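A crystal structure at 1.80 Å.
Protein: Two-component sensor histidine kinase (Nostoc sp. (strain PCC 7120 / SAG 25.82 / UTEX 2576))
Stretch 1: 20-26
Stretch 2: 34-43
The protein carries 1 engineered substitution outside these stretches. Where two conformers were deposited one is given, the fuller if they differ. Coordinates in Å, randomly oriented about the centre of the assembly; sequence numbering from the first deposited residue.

Stretch 1 (20-26) RRITARI
Stretch 2 34-43: DIITATTAEV

Two antiparallel helical segments of one chain pack through a single long arginine, Arg25, which lies across the partner helix to reach a glutamate, with a small isoleucine cluster beside it. Both stretches are helical throughout and belong to longer helices; phi stays between -60° and -77°, psi between -26° and -49°. Their axes approach to 10.0 Å at an angle of 161° between N-to-C directions. The register is set by two CA pairs, Arg25 CA to Ile35 CA at 6.1 Å and Ile22 CA to Thr39 CA at 6.7 Å, so three residues forward on the first helix match four back on the second.

Arg25 points its CA-to-CB bond toward the second helix and extends with chi1 m, chi2 t, chi3 t (-158°) and chi4 115°. It is the knob in a hole made by Ile35, Ala38, Thr39 and Glu42. Its aliphatic root packs on isoleucine, with Arg25 CB 3.9 Å from Ile35 CG1. Farther out, Ala38 also points toward the first helix, and its lone methyl leaves space for the guanidinium to lie over it: Ala38 CB is 3.6 Å from Arg25 NE and over one face of the group. The edge remains available to Glu42, chi1 m and chi2 t with a nearly flat chi3 of -4°. Arg25 NH2 donates to Glu42 OE1 at 2.5 Å with an N-H...O angle of 173°, forming a salt bridge, although the modelled NH2 is crowded and its position less certain.

Thr39, chi1 m, turns its hydroxyl back to its own helix, donating from Thr39 OG1 to Ile35 O at 2.5 Å. This satisfies a polar group in a buried position, where Thr39 OG1 also lies 3.6 Å from Ile22 CG1 and 3.1 Å from Arg25 NH1.

The apolar side of the contact centres on Ile35. Ile22, Ile26 and Ile35 all adopt chi1 m, chi2 t and leave their backbones sideways, yet the end of Ile35 comes nearer the first helix. Ile35 CG2 meets Ile22 CG2 at 4.2 Å, while Ile35 CD1 meets Ile26 CG1 at 4.1 Å; the branched side chain thus touches residues one helical turn apart.

At the more exposed margin, Arg21 (m, t, t, chi4 -76°) brings its CD to 3.4 Å from Glu42 OE1. A water links the charged ends, accepting from Arg21 NH1 at 2.8 Å and donating to Glu42 OE2 at 2.9 Å. Together the stretches bury 390 Å², with Arg25 contributing the largest share.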

# COMPACT_ATOMS: atom_id res chain seq x y z
N ARG C 20 -28.36 -9.10 16.28
CA ARG C 20 -29.51 -9.45 17.10
C ARG C 20 -30.51 -10.23 16.29
O ARG C 20 -31.12 -11.15 16.79
CB ARG C 20 -30.17 -8.22 17.70
CG ARG C 20 -29.38 -7.58 18.86
CD ARG C 20 -30.21 -6.60 19.63
NE ARG C 20 -30.65 -5.47 18.82
CZ ARG C 20 -30.01 -4.30 18.67
NH1 ARG C 20 -28.87 -4.07 19.29
NH2 ARG C 20 -30.54 -3.35 17.91
N ARG C 21 -30.67 -9.86 15.02
CA ARG C 21 -31.66 -10.53 14.20
C ARG C 21 -31.20 -11.97 13.88
O ARG C 21 -32.00 -12.88 13.80
CB ARG C 21 -31.92 -9.72 12.94
CG ARG C 21 -32.73 -8.44 13.20
CD ARG C 21 -32.85 -7.62 11.90
NE ARG C 21 -33.53 -6.34 12.11
CZ ARG C 21 -34.84 -6.20 12.28
NH1 ARG C 21 -35.64 -7.27 12.26
NH2 ARG C 21 -35.38 -5.00 12.47
N ILE C 22 -29.90 -12.19 13.71
CA ILE C 22 -29.40 -13.56 13.54
C ILE C 22 -29.65 -14.37 14.79
O ILE C 22 -30.12 -15.49 14.72
CB ILE C 22 -27.88 -13.62 13.20
CG1 ILE C 22 -27.59 -12.93 11.87
CG2 ILE C 22 -27.40 -15.06 13.11
CD1 ILE C 22 -26.09 -12.69 11.64
N THR C 23 -29.35 -13.77 15.93
CA THR C 23 -29.49 -14.45 17.19
C THR C 23 -30.96 -14.85 17.42
O THR C 23 -31.24 -15.94 17.89
CB THR C 23 -28.98 -13.58 18.33
OG1 THR C 23 -27.58 -13.32 18.13
CG2 THR C 23 -29.18 -14.25 19.63
N ALA C 24 -31.89 -13.99 17.02
CA ALA C 24 -33.31 -14.29 17.19
C ALA C 24 -33.68 -15.53 16.40
O ALA C 24 -34.47 -16.36 16.87
CB ALA C 24 -34.16 -13.11 16.76
N ARG C 25 -33.12 -15.68 15.20
CA ARG C 25 -33.39 -16.84 14.37
C ARG C 25 -32.84 -18.13 14.96
O ARG C 25 -33.46 -19.19 14.87
CB ARG C 25 -32.82 -16.65 12.97
CG ARG C 25 -33.57 -15.59 12.19
CD ARG C 25 -32.97 -15.39 10.83
NE ARG C 25 -33.38 -14.08 10.39
CZ ARG C 25 -32.56 -13.06 10.18
NH1 ARG C 25 -31.22 -13.17 10.27
NH2 ARG C 25 -33.08 -11.91 9.84
N ILE C 26 -31.65 -18.03 15.53
CA ILE C 26 -31.07 -19.18 16.24
C ILE C 26 -31.99 -19.60 17.39
O ILE C 26 -32.36 -20.76 17.51
CB ILE C 26 -29.67 -18.85 16.81
CG1 ILE C 26 -28.66 -18.57 15.72
CG2 ILE C 26 -29.15 -20.03 17.69
CD1 ILE C 26 -27.36 -17.97 16.26
N ASP C 34 -32.20 -21.65 6.48
CA ASP C 34 -33.11 -20.50 6.56
C ASP C 34 -32.49 -19.33 7.30
O ASP C 34 -32.75 -18.18 6.97
CB ASP C 34 -34.42 -20.90 7.22
CG ASP C 34 -35.18 -21.92 6.43
OD1 ASP C 34 -35.03 -21.94 5.19
OD2 ASP C 34 -35.90 -22.72 7.05
N ILE C 35 -31.69 -19.61 8.33
CA ILE C 35 -30.98 -18.54 8.99
C ILE C 35 -30.04 -17.84 8.02
O ILE C 35 -29.93 -16.62 8.02
CB ILE C 35 -30.14 -19.04 10.20
CG1 ILE C 35 -31.06 -19.68 11.24
CG2 ILE C 35 -29.38 -17.90 10.79
CD1 ILE C 35 -30.35 -20.23 12.41
N ILE C 36 -29.34 -18.62 7.22
CA ILE C 36 -28.35 -18.07 6.29
C ILE C 36 -29.02 -17.26 5.18
O ILE C 36 -28.55 -16.18 4.85
CB ILE C 36 -27.49 -19.18 5.70
CG1 ILE C 36 -26.53 -19.69 6.76
CG2 ILE C 36 -26.68 -18.71 4.57
CD1 ILE C 36 -25.98 -21.05 6.41
N THR C 37 -30.11 -17.78 4.65
CA THR C 37 -30.86 -17.10 3.58
C THR C 37 -31.39 -15.76 4.05
O THR C 37 -31.16 -14.72 3.41
CB THR C 37 -32.03 -17.97 3.08
OG1 THR C 37 -31.51 -19.14 2.41
CG2 THR C 37 -32.91 -17.20 2.11
N ALA C 38 -32.04 -15.75 5.20
CA ALA C 38 -32.65 -14.51 5.69
C ALA C 38 -31.62 -13.47 6.05
O ALA C 38 -31.87 -12.27 5.95
CB ALA C 38 -33.55 -14.79 6.89
N THR C 39 -30.42 -13.92 6.39
CA THR C 39 -29.40 -13.03 6.88
C THR C 39 -28.75 -12.24 5.76
O THR C 39 -28.38 -11.09 5.94
CB THR C 39 -28.29 -13.82 7.65
OG1 THR C 39 -28.86 -14.45 8.81
CG2 THR C 39 -27.16 -12.90 8.06
N THR C 40 -28.57 -12.85 4.59
CA THR C 40 -27.86 -12.14 3.53
C THR C 40 -28.61 -10.87 3.13
O THR C 40 -27.97 -9.85 2.82
CB THR C 40 -27.64 -13.02 2.30
OG1 THR C 40 -28.88 -13.21 1.60
CG2 THR C 40 -27.05 -14.36 2.73
N ALA C 41 -29.94 -10.86 3.17
CA ALA C 41 -30.68 -9.64 2.79
C ALA C 41 -30.44 -8.49 3.76
O ALA C 41 -30.36 -7.33 3.38
CB ALA C 41 -32.18 -9.92 2.68
N GLU C 42 -30.37 -8.82 5.04
CA GLU C 42 -30.13 -7.81 6.06
C GLU C 42 -28.68 -7.32 5.95
O GLU C 42 -28.39 -6.15 6.10
CB GLU C 42 -30.49 -8.41 7.43
CG GLU C 42 -32.01 -8.62 7.45
CD GLU C 42 -32.53 -9.36 8.66
OE1 GLU C 42 -31.70 -9.80 9.50
OE2 GLU C 42 -33.77 -9.47 8.81
N VAL C 43 -27.78 -8.21 5.61
CA VAL C 43 -26.39 -7.78 5.43
C VAL C 43 -26.24 -6.84 4.24
O VAL C 43 -25.53 -5.83 4.31
CB VAL C 43 -25.43 -8.98 5.31
CG1 VAL C 43 -24.01 -8.52 4.98
CG2 VAL C 43 -25.42 -9.73 6.62
O HOH W 1 -35.22 -9.86 11.31